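Local atomic coordinates of hypothetical protein Paer03002360 (Pseudomonas aeruginosa, PDB entry 2ERV), a protein that removes the fatty acyl chain from the 3 position of lipid A by ester hydrolysis, as a beta-barrel enzyme of the bacterial outer membrane. Residues G14-L19 with T46-G51; D73-F78 with L112-G117; T91-Q96 with D137-Y142. All blocks are in the same frame, centred on the assembly; numbering follows the deposited sequence.

Contact 1: residues G14-L19 with T46-G51; sequences GMTYRL and TYWEGG
Met15 O is gripped twice: by Glu49 N at 3.0 Å and by water 1, which also donates to Glu49 O. The contact lies in a transmembrane beta barrel, where strands 15-24 and 35-48 are antiparallel neighbours. Strand 35-48 runs out into a loop here, yet the pairing goes one step further. The Glu49 carboxylate does what a backbone oxygen would do in a regular hydrogen-bonded pair. Its OE1 accepts Met15 N at 2.8 Å through the lone pair anti to the other oxygen, and the bond is nearly straight (165°). The Glu49 chain is extended, with CG anti to the backbone N (chi1 -176°), and crosses Met15 obliquely. Two residues further along strand 15-24, Tyr17 and Tyr47 form a hydrogen-bonded pair; Tyr17 O takes Tyr47 N at 2.7 Å.

The two tyrosines share the outer face of the barrel. They lie side by side and point the same way, meeting rim to rim with Tyr17 CD2 3.9 Å from Tyr47 CD2. Met15, nearby, touches a bound detergent.

Thr16, Arg18, Thr46 and Trp48 are buried on the inner face. The Trp48 indole receives Thr46 CG2 over one face, near the rim. Thr16 CG2 comes in obliquely, 3.4 Å from Trp48 CE3. Trp48 NE1 is bonded to Ser59, and Thr16 OG1 to Ser141. Trp48 also lies close to the catalytic Glu140.

Arg18 is extended from CG to NE and reaches across the barrel interior. Its guanidinium forms salt bridges with Asp42 and Glu105. Water 2, in the guanidinium plane, accepts from Arg18 NH1 at 3.0 Å and is hydrogen-bonded to Thr46 OG1 at 2.8 Å.

Contact 2: residues D73-F78 with L112-G117; sequences DSIKPF and LKFANG. With CXE (pentaethylene glycol monodecyl ether), chain F.
Lys76 and Lys113 are joined by two backbone hydrogen bonds and form a hydrogen-bonded antiparallel pair. Lys76 N donates to Lys113 O at 2.7 Å. Lys113 N donates to Lys76 O at 2.8 Å, but from well above that carbonyl plane (42° out of it). Farther toward the loops the pairing frays: the bond from Ala115 N to Ser74 O is weak, with an angle of 123° at the hydrogen. Ser74 O also takes a CA-H...O contact from Phe114 CA.

The apolar contacts lie on the outer face, around Ile75. Its CG2 sits 3.7 Å from Leu112 CB. CG1 points the other way, anti to the carbonyl carbon (chi1 -44°), and comes 4.1 Å from Phe114 CD1, at the ring edge and near its plane. The side chains of Ile75 and Phe114 lie side by side. Pro77 and Leu112 continue this face, and a detergent molecule rests on both. Its C25 is 3.8 Å from Leu112 CD2, and its O23 approaches Pro77 CB.

On the inner face, the Phe78 ring turns back toward the partner strand. Its CE1 comes 3.5 Å from Leu112 N, while Lys113 N lies at the ring edge, in its plane. Lys76 NZ is bonded to the carbonyl of Gly72, in the turn before its own strand.

From Phe114 to Gly117 the chain makes a type I turn and then enters strand 119-128. The pattern is that of neighbouring strands in an outer-membrane beta barrel: apolar side chains on the outer face, where a detergent molecule probably takes the place of lipid, and polar backbone bonds within the wall.

Contact 3: residues T91-Q96 with D137-Y142; sequences TRVGDQ and DGIESY. With CXE (pentaethylene glycol monodecyl ether), chain E.
Val93 CG1 meets Ile139 CD1 at 3.7 Å, the two side chains crossing at about a right angle. Val93 opens a tight beta hairpin in the loop between barrel strands 75-88 and 102-114. The hairpin packs on the start of strand 139-149, next to the catalytic site. Both isoleucine and valine are buried, and both also touch Trp48. The residue after Ile139 is Glu140, a member of the charge relay, whose OE2 is bonded to His126 ND1. Farther along, Tyr142 lines a detergent site.

Gly94 and Asp95 form the bend, a type II' turn with Gly94 at its first corner, where phi is positive (55°). Asp95 turns its carboxylate away from strand 139-149 and accepts the backbone N of Asp52.

Gln96 closes the hairpin. Its N donates to Val93 O at 2.7 Å, and Val93 N returns a bond to Gln96 O. The Gln96 side chain carries most of the contact. Its CG passes 3.8 Å from Ile139 CG1. Asp137 CB lies beside the Gln96 amide, with the carboxylate and amide planes 56° apart. Asp137 OD2 is bonded to Asn97 N. A bend at chi2 (-55°) turns Gln96 CD back toward Gly138 O, which Gln96 CG also approaches (3.3 Å). Gln96 NE2 then donates to Gly138 O at 3.1 Å, nearly in the amide's own plane, and lies 3.6 Å from Asp137 CB.

In the fold
From the N terminus, contact 1 comes first and closes the 26 residues that run down strand 15-24 and back along strand 35-48. It is complete before contact 2 opens. Contacts 2 and 3 then cross: 73-78 opens, 91-96 follows, and 112-117 closes before 137-142. Contact 2 joins strands 75-88 and 102-114 near one end of the barrel, its centre about 28 Å from that of contact 1. Contact 3 brings the loop between those same two strands onto the last strand. It adjoins contact 1, with centres about 10 Å apart. Trp48 CB packs on Val93 CG1 at 3.5 Å, tying this loop to the barrel wall beside the catalytic residues.

Contact 1: residues G14-L19 with T46-G51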
loop_
_atom_site.group_PDB
_atom_site.type_symbol
_atom_site.label_atom_id
_atom_site.label_comp_id
_atom_site.label_asym_id
_atom_site.label_seq_id
_atom_site.Cartn_x
_atom_site.Cartn_y
_atom_site.Cartn_z
ATOM N N GLY A 14 -2.859 -15.172 -5.656
ATOM C CA GLY A 14 -3.256 -15.428 -4.270
ATOM C C GLY A 14 -3.897 -14.162 -3.688
ATOM O O GLY A 14 -3.579 -13.057 -4.112
ATOM N N MET A 15 -4.772 -14.307 -2.702
ATOM C CA MET A 15 -5.515 -13.140 -2.107
ATOM C C MET A 15 -4.623 -12.433 -1.093
ATOM O O MET A 15 -3.785 -13.078 -0.501
ATOM C CB MET A 15 -6.742 -13.646 -1.347
ATOM C CG MET A 15 -7.845 -14.292 -2.221
ATOM S SD MET A 15 -8.329 -13.194 -3.584
ATOM C CE MET A 15 -8.966 -11.735 -2.745
ATOM N N THR A 16 -4.802 -11.130 -0.917
ATOM C CA THR A 16 -4.163 -10.392 0.132
ATOM C C THR A 16 -5.255 -9.583 0.755
ATOM O O THR A 16 -6.254 -9.212 0.079
ATOM C CB THR A 16 -3.121 -9.381 -0.411
ATOM O OG1 THR A 16 -3.780 -8.469 -1.311
ATOM C CG2 THR A 16 -2.050 -10.070 -1.279
ATOM N N TYR A 17 -5.104 -9.304 2.037
ATOM C CA TYR A 17 -6.134 -8.539 2.740
ATOM C C TYR A 17 -5.355 -7.601 3.603
ATOM O O TYR A 17 -4.470 -8.067 4.309
ATOM C CB TYR A 17 -6.967 -9.483 3.649
ATOM C CG TYR A 17 -7.679 -10.572 2.894
ATOM C CD1 TYR A 17 -8.916 -10.336 2.279
ATOM C CD2 TYR A 17 -7.108 -11.835 2.771
ATOM C CE1 TYR A 17 -9.568 -11.353 1.563
ATOM C CE2 TYR A 17 -7.742 -12.850 2.074
ATOM C CZ TYR A 17 -8.958 -12.603 1.480
ATOM O OH TYR A 17 -9.549 -13.618 0.777
ATOM N N ARG A 18 -5.682 -6.304 3.598
ATOM C CA ARG A 18 -4.857 -5.331 4.305
ATOM C C ARG A 18 -5.688 -4.408 5.155
ATOM O O ARG A 18 -6.690 -3.862 4.696
ATOM C CB ARG A 18 -4.028 -4.490 3.313
ATOM C CG ARG A 18 -3.139 -3.433 4.001
ATOM C CD ARG A 18 -2.522 -2.527 2.975
ATOM N NE ARG A 18 -1.817 -1.378 3.553
ATOM C CZ ARG A 18 -0.514 -1.168 3.462
ATOM N NH1 ARG A 18 0.259 -2.043 2.835
ATOM N NH2 ARG A 18 0.019 -0.057 3.998
ATOM N N LEU A 19 -5.271 -4.215 6.396
ATOM C CA LEU A 19 -5.946 -3.223 7.244
ATOM C C LEU A 19 -4.912 -2.170 7.535
ATOM O O LEU A 19 -3.755 -2.521 7.751
ATOM C CB LEU A 19 -6.376 -3.886 8.547
ATOM C CG LEU A 19 -7.623 -4.765 8.513
ATOM C CD1 LEU A 19 -7.798 -5.398 9.939
ATOM C CD2 LEU A 19 -8.895 -3.929 8.150
ATOM N N THR A 46 -0.970 -6.746 6.708
ATOM C CA THR A 46 -1.465 -7.457 5.505
ATOM C C THR A 46 -1.439 -8.919 5.786
ATOM O O THR A 46 -0.476 -9.411 6.367
ATOM C CB THR A 46 -0.596 -7.141 4.250
ATOM O OG1 THR A 46 -0.593 -5.711 4.012
ATOM C CG2 THR A 46 -1.184 -7.771 2.973
ATOM N N TYR A 47 -2.507 -9.611 5.400
ATOM C CA TYR A 47 -2.469 -11.070 5.388
ATOM C C TYR A 47 -2.358 -11.526 3.931
ATOM O O TYR A 47 -3.046 -10.996 3.056
ATOM C CB TYR A 47 -3.759 -11.659 6.018
ATOM C CG TYR A 47 -3.833 -13.159 5.924
ATOM C CD1 TYR A 47 -3.137 -13.945 6.824
ATOM C CD2 TYR A 47 -4.593 -13.790 4.954
ATOM C CE1 TYR A 47 -3.175 -15.322 6.748
ATOM C CE2 TYR A 47 -4.635 -15.215 4.885
ATOM C CZ TYR A 47 -3.923 -15.929 5.793
ATOM O OH TYR A 47 -3.935 -17.304 5.794
ATOM N N TRP A 48 -1.504 -12.519 3.708
ATOM C CA TRP A 48 -1.194 -13.041 2.391
ATOM C C TRP A 48 -1.594 -14.488 2.405
ATOM O O TRP A 48 -0.962 -15.258 3.142
ATOM C CB TRP A 48 0.338 -13.021 2.170
ATOM C CG TRP A 48 0.949 -11.596 2.233
ATOM C CD1 TRP A 48 1.264 -10.880 3.379
ATOM C CD2 TRP A 48 1.215 -10.715 1.136
ATOM N NE1 TRP A 48 1.740 -9.625 3.048
ATOM C CE2 TRP A 48 1.714 -9.499 1.673
ATOM C CE3 TRP A 48 1.095 -10.825 -0.271
ATOM C CZ2 TRP A 48 2.093 -8.414 0.856
ATOM C CZ3 TRP A 48 1.477 -9.774 -1.055
ATOM C CH2 TRP A 48 1.963 -8.572 -0.508
ATOM N N GLU A 49 -2.542 -14.860 1.560
ATOM C CA GLU A 49 -2.959 -16.236 1.365
ATOM C C GLU A 49 -1.748 -17.102 1.024
ATOM O O GLU A 49 -0.822 -16.655 0.311
ATOM C CB GLU A 49 -3.988 -16.327 0.239
ATOM C CG GLU A 49 -4.558 -17.723 0.008
ATOM C CD GLU A 49 -5.385 -17.874 -1.260
ATOM O OE1 GLU A 49 -5.537 -16.922 -2.062
ATOM O OE2 GLU A 49 -5.916 -18.996 -1.454
ATOM N N GLY A 50 -1.743 -18.336 1.534
ATOM C CA GLY A 50 -0.609 -19.239 1.307
ATOM C C GLY A 50 -0.545 -19.635 -0.148
ATOM O O GLY A 50 -1.471 -19.394 -0.903
ATOM N N GLY A 51 0.554 -20.263 -0.551
ATOM C CA GLY A 51 0.699 -20.734 -1.911
ATOM C C GLY A 51 1.676 -21.892 -1.834
ATOM O O GLY A 51 1.756 -22.554 -0.813
HETATM O O HOH W 1 -1.034 -14.306 -1.279
HETATM O O HOH W 2 -0.000 -4.676 1.512
#

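Contact 2: residues D73-F78 with L112-G117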
loop_
_atom_site.group_PDB
_atom_site.type_symbol
_atom_site.label_atom_id
_atom_site.label_comp_id
_atom_site.label_asym_id
_atom_site.label_seq_id
_atom_site.Cartn_x
_atom_site.Cartn_y
_atom_site.Cartn_z
ATOM N N ASP A 73 -14.605 19.164 -5.492
ATOM C CA ASP A 73 -15.460 19.505 -4.387
ATOM C C ASP A 73 -15.883 18.188 -3.760
ATOM O O ASP A 73 -15.128 17.635 -2.929
ATOM C CB ASP A 73 -16.648 20.348 -4.811
ATOM C CG ASP A 73 -17.568 20.661 -3.649
ATOM O OD1 ASP A 73 -17.141 21.432 -2.772
ATOM O OD2 ASP A 73 -18.726 20.182 -3.509
ATOM N N SER A 74 -17.032 17.640 -4.146
ATOM C CA SER A 74 -17.454 16.411 -3.472
ATOM C C SER A 74 -16.584 15.210 -3.863
ATOM O O SER A 74 -16.591 14.204 -3.144
ATOM C CB SER A 74 -18.927 16.115 -3.690
ATOM O OG SER A 74 -19.089 15.361 -4.849
ATOM N N ILE A 75 -15.851 15.327 -4.989
ATOM C CA ILE A 75 -14.864 14.302 -5.433
ATOM C C ILE A 75 -13.530 14.902 -5.887
ATOM O O ILE A 75 -13.476 15.677 -6.853
ATOM C CB ILE A 75 -15.452 13.388 -6.553
ATOM C CG1 ILE A 75 -16.879 12.985 -6.196
ATOM C CG2 ILE A 75 -14.567 12.171 -6.742
ATOM C CD1 ILE A 75 -17.467 11.929 -7.067
ATOM N N LYS A 76 -12.435 14.512 -5.224
ATOM C CA LYS A 76 -11.094 14.926 -5.669
ATOM C C LYS A 76 -10.317 13.694 -6.143
ATOM O O LYS A 76 -9.929 12.879 -5.320
ATOM C CB LYS A 76 -10.325 15.663 -4.528
ATOM C CG LYS A 76 -11.094 16.942 -3.972
ATOM C CD LYS A 76 -10.391 17.622 -2.768
ATOM C CE LYS A 76 -11.141 18.895 -2.278
ATOM N NZ LYS A 76 -12.669 18.822 -2.456
ATOM N N PRO A 77 -10.059 13.561 -7.448
ATOM C CA PRO A 77 -9.175 12.498 -7.908
ATOM C C PRO A 77 -7.787 12.681 -7.355
ATOM O O PRO A 77 -7.348 13.841 -7.147
ATOM C CB PRO A 77 -9.139 12.670 -9.421
ATOM C CG PRO A 77 -10.378 13.597 -9.781
ATOM C CD PRO A 77 -10.514 14.452 -8.540
ATOM N N PHE A 78 -7.067 11.561 -7.134
ATOM C CA PHE A 78 -5.698 11.667 -6.621
ATOM C C PHE A 78 -4.856 10.545 -7.181
ATOM O O PHE A 78 -5.393 9.494 -7.545
ATOM C CB PHE A 78 -5.656 11.657 -5.072
ATOM C CG PHE A 78 -6.072 10.328 -4.439
ATOM C CD1 PHE A 78 -7.379 10.154 -3.986
ATOM C CD2 PHE A 78 -5.151 9.279 -4.260
ATOM C CE1 PHE A 78 -7.778 8.950 -3.390
ATOM C CE2 PHE A 78 -5.553 8.053 -3.675
ATOM C CZ PHE A 78 -6.861 7.896 -3.233
ATOM N N LEU A 112 -10.371 8.244 -5.637
ATOM C CA LEU A 112 -11.253 9.400 -5.458
ATOM C C LEU A 112 -11.365 9.695 -3.990
ATOM O O LEU A 112 -11.602 8.792 -3.163
ATOM C CB LEU A 112 -12.651 9.113 -6.021
ATOM C CG LEU A 112 -12.697 8.637 -7.486
ATOM C CD1 LEU A 112 -14.136 8.191 -7.952
ATOM C CD2 LEU A 112 -12.134 9.706 -8.386
ATOM N N LYS A 113 -11.190 10.968 -3.648
ATOM C CA LYS A 113 -11.441 11.349 -2.291
ATOM C C LYS A 113 -12.739 12.162 -2.207
ATOM O O LYS A 113 -12.883 13.158 -2.910
ATOM C CB LYS A 113 -10.276 12.130 -1.712
ATOM C CG LYS A 113 -10.657 12.768 -0.343
ATOM C CD LYS A 113 -9.776 12.347 0.788
ATOM C CE LYS A 113 -9.735 13.458 1.821
ATOM N NZ LYS A 113 -8.420 13.462 2.474
ATOM N N PHE A 114 -13.634 11.757 -1.314
ATOM C CA PHE A 114 -14.967 12.367 -1.161
ATOM C C PHE A 114 -14.996 13.492 -0.168
ATOM O O PHE A 114 -14.088 13.630 0.630
ATOM C CB PHE A 114 -16.011 11.285 -0.817
ATOM C CG PHE A 114 -16.016 10.153 -1.819
ATOM C CD1 PHE A 114 -16.413 10.382 -3.118
ATOM C CD2 PHE A 114 -15.528 8.899 -1.483
ATOM C CE1 PHE A 114 -16.378 9.350 -4.086
ATOM C CE2 PHE A 114 -15.485 7.860 -2.434
ATOM C CZ PHE A 114 -15.907 8.095 -3.743
ATOM N N ALA A 115 -16.067 14.286 -0.214
ATOM C CA ALA A 115 -16.213 15.471 0.633
ATOM C C ALA A 115 -16.278 15.127 2.119
ATOM O O ALA A 115 -15.798 15.896 2.964
ATOM C CB ALA A 115 -17.454 16.234 0.218
ATOM N N ASN A 116 -16.869 13.983 2.439
ATOM C CA ASN A 116 -16.907 13.516 3.820
ATOM C C ASN A 116 -15.578 12.938 4.322
ATOM O O ASN A 116 -15.509 12.359 5.410
ATOM C CB ASN A 116 -18.094 12.535 4.045
ATOM C CG ASN A 116 -17.963 11.221 3.271
ATOM O OD1 ASN A 116 -17.030 11.000 2.480
ATOM N ND2 ASN A 116 -18.934 10.337 3.481
ATOM N N GLY A 117 -14.525 13.080 3.522
ATOM C CA GLY A 117 -13.229 12.573 3.903
ATOM C C GLY A 117 -12.950 11.099 3.640
ATOM O O GLY A 117 -11.829 10.637 3.892
HETATM O O17 CXE F . -2.530 11.999 -14.445
HETATM C C18 CXE F . -3.727 12.227 -15.190
HETATM C C19 CXE F . -4.785 11.225 -14.742
HETATM O O20 CXE F . -4.832 11.196 -13.316
HETATM C C21 CXE F . -5.593 10.111 -12.781
HETATM C C22 CXE F . -6.771 10.668 -11.998
HETATM O O23 CXE F . -7.144 9.810 -10.921
HETATM C C24 CXE F . -8.024 8.752 -11.329
HETATM C C25 CXE F . -9.082 8.495 -10.267
HETATM O O26 CXE F . -9.609 7.180 -10.406
#

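Contact 3: residues T91-Q96 with D137-Y142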
loop_
_atom_site.group_PDB
_atom_site.type_symbol
_atom_site.label_atom_id
_atom_site.label_comp_id
_atom_site.label_asym_id
_atom_site.label_seq_id
_atom_site.Cartn_x
_atom_site.Cartn_y
_atom_site.Cartn_z
ATOM N N THR A 91 9.994 -15.909 5.532
ATOM C CA THR A 91 10.686 -15.528 4.306
ATOM C C THR A 91 10.015 -16.109 3.068
ATOM O O THR A 91 10.396 -15.751 1.953
ATOM C CB THR A 91 12.153 -16.003 4.331
ATOM O OG1 THR A 91 12.169 -17.406 4.581
ATOM C CG2 THR A 91 12.934 -15.433 5.550
ATOM N N ARG A 92 9.085 -17.044 3.243
ATOM C CA ARG A 92 8.334 -17.608 2.115
ATOM C C ARG A 92 6.875 -17.189 2.232
ATOM O O ARG A 92 6.267 -17.380 3.258
ATOM C CB ARG A 92 8.413 -19.126 2.125
ATOM C CG ARG A 92 9.763 -19.661 1.694
ATOM C CD ARG A 92 9.939 -21.145 2.045
ATOM N NE ARG A 92 10.964 -21.695 1.158
ATOM C CZ ARG A 92 12.233 -21.785 1.478
ATOM N NH1 ARG A 92 12.632 -21.362 2.669
ATOM N NH2 ARG A 92 13.115 -22.270 0.607
ATOM N N VAL A 93 6.336 -16.576 1.190
ATOM C CA VAL A 93 4.995 -15.993 1.218
ATOM C C VAL A 93 4.372 -16.332 -0.128
ATOM O O VAL A 93 5.014 -16.159 -1.178
ATOM C CB VAL A 93 5.065 -14.442 1.362
ATOM C CG1 VAL A 93 3.680 -13.797 1.468
ATOM C CG2 VAL A 93 5.917 -14.044 2.608
ATOM N N GLY A 94 3.144 -16.833 -0.099
ATOM C CA GLY A 94 2.460 -17.236 -1.301
ATOM C C GLY A 94 3.324 -18.239 -2.036
ATOM O O GLY A 94 3.816 -19.188 -1.422
ATOM N N ASP A 95 3.550 -18.001 -3.324
ATOM C CA ASP A 95 4.427 -18.849 -4.127
ATOM C C ASP A 95 5.872 -18.342 -4.113
ATOM O O ASP A 95 6.669 -18.796 -4.911
ATOM C CB ASP A 95 3.967 -18.862 -5.594
ATOM C CG ASP A 95 2.685 -19.628 -5.832
ATOM O OD1 ASP A 95 2.152 -20.340 -4.932
ATOM O OD2 ASP A 95 2.121 -19.547 -6.940
ATOM N N GLN A 96 6.221 -17.392 -3.232
ATOM C CA GLN A 96 7.478 -16.626 -3.376
ATOM C C GLN A 96 8.474 -16.879 -2.245
ATOM O O GLN A 96 8.094 -16.937 -1.101
ATOM C CB GLN A 96 7.206 -15.111 -3.418
ATOM C CG GLN A 96 6.164 -14.618 -4.476
ATOM C CD GLN A 96 6.494 -15.060 -5.901
ATOM O OE1 GLN A 96 5.861 -15.983 -6.409
ATOM N NE2 GLN A 96 7.447 -14.386 -6.548
ATOM N N ASP A 137 12.639 -13.172 -4.359
ATOM C CA ASP A 137 11.663 -13.386 -5.426
ATOM C C ASP A 137 10.755 -12.148 -5.606
ATOM O O ASP A 137 10.137 -11.968 -6.656
ATOM C CB ASP A 137 10.772 -14.584 -5.157
ATOM C CG ASP A 137 11.459 -15.921 -5.367
ATOM O OD1 ASP A 137 12.626 -15.976 -5.830
ATOM O OD2 ASP A 137 10.849 -16.991 -5.134
ATOM N N GLY A 138 10.666 -11.336 -4.566
ATOM C CA GLY A 138 9.690 -10.230 -4.471
ATOM C C GLY A 138 8.258 -10.773 -4.428
ATOM O O GLY A 138 8.010 -11.917 -4.798
ATOM N N ILE A 139 7.301 -9.941 -4.024
ATOM C CA ILE A 139 5.891 -10.293 -4.163
ATOM C C ILE A 139 5.104 -8.967 -4.292
ATOM O O ILE A 139 5.575 -7.888 -3.875
ATOM C CB ILE A 139 5.405 -11.083 -2.921
ATOM C CG1 ILE A 139 4.012 -11.769 -3.155
ATOM C CG2 ILE A 139 5.416 -10.191 -1.709
ATOM C CD1 ILE A 139 3.613 -12.783 -2.068
ATOM N N GLU A 140 3.903 -9.058 -4.849
ATOM C CA GLU A 140 3.136 -7.860 -5.168
ATOM C C GLU A 140 1.725 -8.062 -4.681
ATOM O O GLU A 140 1.284 -9.220 -4.558
ATOM C CB GLU A 140 3.091 -7.634 -6.686
ATOM C CG GLU A 140 4.437 -7.264 -7.354
ATOM C CD GLU A 140 5.361 -8.465 -7.598
ATOM O OE1 GLU A 140 4.886 -9.478 -8.165
ATOM O OE2 GLU A 140 6.584 -8.387 -7.227
ATOM N N SER A 141 1.028 -6.952 -4.454
ATOM C CA SER A 141 -0.392 -6.960 -4.095
ATOM C C SER A 141 -1.074 -5.865 -4.956
ATOM O O SER A 141 -0.651 -4.701 -4.976
ATOM C CB SER A 141 -0.575 -6.679 -2.588
ATOM O OG SER A 141 -1.972 -6.582 -2.234
ATOM N N TYR A 142 -2.081 -6.265 -5.717
ATOM C CA TYR A 142 -2.885 -5.334 -6.538
ATOM C C TYR A 142 -4.286 -5.277 -5.942
ATOM O O TYR A 142 -5.005 -6.285 -5.964
ATOM C CB TYR A 142 -2.963 -5.852 -7.992
ATOM C CG TYR A 142 -1.587 -6.096 -8.613
ATOM C CD1 TYR A 142 -0.896 -5.053 -9.229
ATOM C CD2 TYR A 142 -1.000 -7.360 -8.601
ATOM C CE1 TYR A 142 0.380 -5.241 -9.790
ATOM C CE2 TYR A 142 0.260 -7.569 -9.185
ATOM C CZ TYR A 142 0.933 -6.491 -9.777
ATOM O OH TYR A 142 2.192 -6.636 -10.337
HETATM C C10 CXE E . -10.116 -11.106 -6.634
HETATM O O11 CXE E . -9.418 -10.093 -5.908
HETATM C C12 CXE E . -8.864 -9.130 -6.798
HETATM C C13 CXE E . -9.457 -7.753 -6.514
HETATM O O14 CXE E . -8.421 -6.797 -6.719
HETATM C C15 CXE E . -8.761 -5.759 -7.626
HETATM C C16 CXE E . -7.522 -5.384 -8.410
HETATM O O17 CXE E . -7.465 -3.973 -8.472
HETATM C C18 CXE E . -6.776 -3.506 -9.628
HETATM C C19 CXE E . -5.571 -2.669 -9.226
HETATM O O20 CXE E . -4.482 -3.029 -10.078
HETATM C C21 CXE E . -3.965 -1.954 -10.872
HETATM C C22 CXE E . -3.491 -0.851 -9.944
HETATM O O23 CXE E . -2.723 0.116 -10.655
HETATM C C24 CXE E . -2.507 1.264 -9.841
HETATM C C25 CXE E . -2.827 2.451 -10.719
HETATM O O26 CXE E . -2.020 3.533 -10.306
#